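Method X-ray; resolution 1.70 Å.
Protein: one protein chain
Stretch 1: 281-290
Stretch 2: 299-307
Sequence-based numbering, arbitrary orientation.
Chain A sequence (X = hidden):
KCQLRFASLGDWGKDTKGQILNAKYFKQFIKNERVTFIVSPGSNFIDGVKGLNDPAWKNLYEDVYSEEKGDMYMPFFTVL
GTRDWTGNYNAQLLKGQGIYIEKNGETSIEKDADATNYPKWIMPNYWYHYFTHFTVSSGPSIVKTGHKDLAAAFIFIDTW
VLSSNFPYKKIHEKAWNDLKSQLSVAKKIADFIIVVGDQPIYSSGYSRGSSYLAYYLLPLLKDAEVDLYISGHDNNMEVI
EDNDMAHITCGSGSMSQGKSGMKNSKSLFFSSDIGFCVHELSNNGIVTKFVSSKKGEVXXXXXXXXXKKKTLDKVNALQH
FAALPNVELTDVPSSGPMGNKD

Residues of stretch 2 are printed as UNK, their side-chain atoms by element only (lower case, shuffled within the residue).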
# COMPACT_ATOMS: atom_id res chain seq x y z
N LEU A 281 -6.70 12.33 -4.58
CA LEU A 281 -5.66 13.23 -5.10
C LEU A 281 -6.34 14.28 -5.96
O LEU A 281 -7.17 13.94 -6.80
CB LEU A 281 -4.65 12.47 -5.96
CG LEU A 281 -3.52 11.69 -5.28
CD1 LEU A 281 -4.03 10.84 -4.16
CD2 LEU A 281 -2.79 10.84 -6.32
N SER A 282 -5.98 15.54 -5.75
CA SER A 282 -6.57 16.66 -6.49
C SER A 282 -5.53 17.75 -6.74
O SER A 282 -4.38 17.62 -6.33
CB SER A 282 -7.76 17.24 -5.72
OG SER A 282 -7.33 17.98 -4.58
N ASN A 283 -5.95 18.83 -7.39
CA ASN A 283 -5.07 19.97 -7.63
C ASN A 283 -4.52 20.58 -6.33
O ASN A 283 -3.44 21.15 -6.33
CB ASN A 283 -5.75 21.05 -8.49
CG ASN A 283 -7.07 21.54 -7.91
OD1 ASN A 283 -7.60 20.98 -6.94
ND2 ASN A 283 -7.62 22.59 -8.50
N ASN A 284 -5.26 20.42 -5.24
CA ASN A 284 -4.89 21.00 -3.95
C ASN A 284 -4.05 20.10 -3.05
O ASN A 284 -3.36 20.59 -2.15
CB ASN A 284 -6.16 21.43 -3.22
CG ASN A 284 -6.88 22.56 -3.94
OD1 ASN A 284 -8.08 22.48 -4.19
ND2 ASN A 284 -6.14 23.61 -4.28
N GLY A 285 -4.09 18.79 -3.28
CA GLY A 285 -3.30 17.85 -2.49
C GLY A 285 -3.96 16.51 -2.32
O GLY A 285 -4.66 16.03 -3.21
N ILE A 286 -3.74 15.90 -1.15
CA ILE A 286 -4.26 14.58 -0.84
C ILE A 286 -5.16 14.65 0.39
O ILE A 286 -4.74 15.13 1.44
CB ILE A 286 -3.15 13.56 -0.54
CG1 ILE A 286 -2.09 13.59 -1.65
CG2 ILE A 286 -3.76 12.16 -0.39
CD1 ILE A 286 -0.96 12.61 -1.44
N VAL A 287 -6.39 14.18 0.23
CA VAL A 287 -7.32 14.05 1.35
C VAL A 287 -7.47 12.56 1.63
O VAL A 287 -7.80 11.78 0.74
CB VAL A 287 -8.70 14.66 1.02
CG1 VAL A 287 -9.67 14.43 2.17
CG2 VAL A 287 -8.57 16.15 0.74
N THR A 288 -7.20 12.17 2.88
CA THR A 288 -7.35 10.79 3.31
C THR A 288 -8.48 10.71 4.33
O THR A 288 -8.49 11.46 5.31
CB THR A 288 -6.05 10.27 3.94
OG1 THR A 288 -5.02 10.25 2.95
CG2 THR A 288 -6.24 8.86 4.50
N LYS A 289 -9.44 9.82 4.08
CA LYS A 289 -10.54 9.58 5.00
C LYS A 289 -10.41 8.20 5.65
O LYS A 289 -10.31 7.17 4.95
CB LYS A 289 -11.88 9.69 4.28
CG LYS A 289 -12.22 11.10 3.81
CD LYS A 289 -13.51 11.11 3.00
CE LYS A 289 -13.70 12.42 2.25
NZ LYS A 289 -14.89 12.38 1.35
N PHE A 290 -10.38 8.19 6.97
CA PHE A 290 -10.31 6.96 7.74
C PHE A 290 -11.73 6.53 8.10
O PHE A 290 -12.45 7.26 8.76
CB PHE A 290 -9.50 7.16 9.01
CG PHE A 290 -8.04 7.37 8.77
CD1 PHE A 290 -7.55 8.63 8.43
CD2 PHE A 290 -7.15 6.31 8.86
CE1 PHE A 290 -6.20 8.82 8.18
CE2 PHE A 290 -5.80 6.49 8.63
CZ PHE A 290 -5.32 7.75 8.30
N UNK A 299 -14.12 8.71 10.58
CA UNK A 299 -13.76 9.15 11.93
C UNK A 299 -12.56 10.09 11.96
O UNK A 299 -12.25 10.67 13.01
c UNK A 299 -14.91 7.26 13.11
c UNK A 299 -12.11 5.96 13.47
c UNK A 299 -13.58 7.97 12.90
c UNK A 299 -12.52 6.98 12.41
N UNK A 300 -11.89 10.25 10.83
CA UNK A 300 -10.83 11.25 10.70
C UNK A 300 -10.57 11.58 9.24
O UNK A 300 -10.56 10.70 8.39
o UNK A 300 -5.70 14.94 11.89
c UNK A 300 -8.50 11.88 11.51
c UNK A 300 -7.39 11.96 10.67
c UNK A 300 -8.65 12.86 12.49
c UNK A 300 -7.72 13.89 12.62
c UNK A 300 -6.46 12.98 10.80
c UNK A 300 -6.63 13.93 11.78
c UNK A 300 -9.53 10.77 11.35
N UNK A 301 -10.35 12.87 8.97
CA UNK A 301 -9.98 13.33 7.64
C UNK A 301 -8.65 14.07 7.72
O UNK A 301 -8.54 15.08 8.43
c UNK A 301 -10.69 14.64 5.62
c UNK A 301 -11.06 14.23 7.04
o UNK A 301 -12.30 13.53 7.03
N UNK A 302 -7.65 13.55 7.02
CA UNK A 302 -6.32 14.16 6.98
C UNK A 302 -6.12 14.82 5.62
O UNK A 302 -6.41 14.23 4.59
c UNK A 302 -5.24 13.11 7.21
n UNK A 302 -1.93 14.68 7.48
c UNK A 302 -3.15 14.41 8.04
n UNK A 302 -3.04 13.53 6.05
c UNK A 302 -1.89 14.14 6.27
c UNK A 302 -3.85 13.67 7.15
N UNK A 303 -5.61 16.05 5.63
CA UNK A 303 -5.36 16.79 4.40
C UNK A 303 -3.88 17.17 4.32
O UNK A 303 -3.32 17.76 5.25
c UNK A 303 -6.24 18.04 4.33
c UNK A 303 -7.74 17.72 4.31
n UNK A 303 -10.98 19.77 4.42
c UNK A 303 -10.08 18.60 4.21
c UNK A 303 -8.60 18.97 4.30
N UNK A 304 -3.26 16.81 3.20
CA UNK A 304 -1.88 17.14 2.92
C UNK A 304 -1.83 18.03 1.67
O UNK A 304 -2.38 17.66 0.63
c UNK A 304 -1.07 15.85 2.71
c UNK A 304 1.12 14.73 2.23
c UNK A 304 0.45 15.97 2.79
c UNK A 304 0.90 16.20 4.23
N UNK A 305 -1.19 19.19 1.78
CA UNK A 305 -1.08 20.11 0.65
C UNK A 305 -0.14 19.56 -0.42
O UNK A 305 0.86 18.92 -0.10
c UNK A 305 -0.57 21.48 1.11
c UNK A 305 -1.52 22.17 2.08
n UNK A 305 -0.96 22.98 2.98
o UNK A 305 -2.73 21.97 2.03
N UNK A 306 -0.47 19.81 -1.69
CA UNK A 306 0.42 19.45 -2.79
C UNK A 306 1.74 20.22 -2.65
O UNK A 306 1.75 21.39 -2.25
c UNK A 306 -0.23 19.73 -4.17
c UNK A 306 0.56 19.06 -5.29
c UNK A 306 -0.15 19.09 -6.64
c UNK A 306 -0.36 21.24 -4.43
N UNK A 307 2.85 19.56 -2.95
CA UNK A 307 4.16 20.18 -2.80
C UNK A 307 4.48 21.02 -4.03
O UNK A 307 4.07 20.70 -5.14
c UNK A 307 6.00 17.20 -1.13
c UNK A 307 5.24 19.12 -2.58
c UNK A 307 5.13 18.44 -1.22
c UNK A 307 5.98 16.60 0.29
n UNK A 307 4.60 16.32 0.78
O HOH W 1 -3.75 12.57 3.38

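Position 299 carries four side-chain carbons, forked at the first, with one arm two carbons long. A side-chain carbon of 299 comes within 3.7 Å of Phe290 O. That is an isoleucine, Ile299. Its CA-to-CB bond points sideways. Its backbone N donates to Phe290 O at 2.9 Å.

Position 300 has one carbon, then a six-carbon ring bearing one oxygen. The ring lies on the same sheet face as Phe290, and one ring carbon of 300 is 4.0 Å from Phe290 CD1. This is tyrosine, Tyr300. The near carbon is CD2, and Phe290 CD1 sits at the edge of the tyrosine ring, near its plane. Phe290 N donates to Tyr300 O at 2.9 Å. Tyr300 N is buried by the contact and has no partner in the model.

Position 301 has one carbon carrying one oxygen and one carbon. It lies on the face of Val287 and Lys289. The terminal carbon at 301 is 3.6 Å from Val287 CG1. The fork is that of threonine, Thr301. Its OG1 is 4.0 Å from Lys289 CG.

Position 302 has one carbon, then a five-membered ring of three carbons and two nitrogens. The CB of 302 is 4.4 Å from Thr288 CB, but the end of the side chain leads away. Only an imidazole fits, so this is His302. A water lies beside the ring. It hydrogen-bonds His302 ND1 at 2.9 Å and Thr288 OG1 at 2.7 Å, and makes a weak bond to Ile286 O at 3.4 Å. NE2 is bonded elsewhere in the structure.

Position 303 has four carbons in a row ending in nitrogen. A carbon at 303 lies 4.0 Å from Val287 CG2. This is lysine, Lys303, and that carbon is CG. The extended chain then carries the amine away from stretch 1.

Position 304 has four carbons, forked at the second. The CB of 304 lies 4.5 Å from Ile286 CB. This is leucine, Leu304, buried beside Ile286.

Position 305 has two carbons, the second carrying one oxygen and one nitrogen. Its CA-to-CB bond points away from stretch 1, and stretch 1 covers little of the residue. This is asparagine, Asn305.

Position 306 again has four carbons forked at the first, one arm two carbons long. Its CA-to-CB bond points toward stretch 1, and a carbon at 306 lies 3.6 Å from Asn283 O. This is Ile306, and that carbon is CG2. Ile306 N donates to Asn284 O at 3.0 Å.

Position 307 has four carbons in a row ending in nitrogen and makes no contact with stretch 1. This is Lys307.

The two strands run antiparallel, at 167°. All seven direct hydrogen bonds between the stretches run from backbone to backbone. Paired bonds link Ile286 with Leu304 and Thr288 with His302. Side chains alternate: Ile286, Thr288 and Phe290 share one face with Leu304, His302 and Tyr300, while Val287 and Lys289 meet Lys303 and Thr301 on the other. Gly285 has no room for a side chain: an ideal CB would lie 2.0 Å from Leu304 O, a clash, and its backbone angles alone would jam it against the preceding carbonyl O.

Stretch 2 (299-307) IYTHKLNIK
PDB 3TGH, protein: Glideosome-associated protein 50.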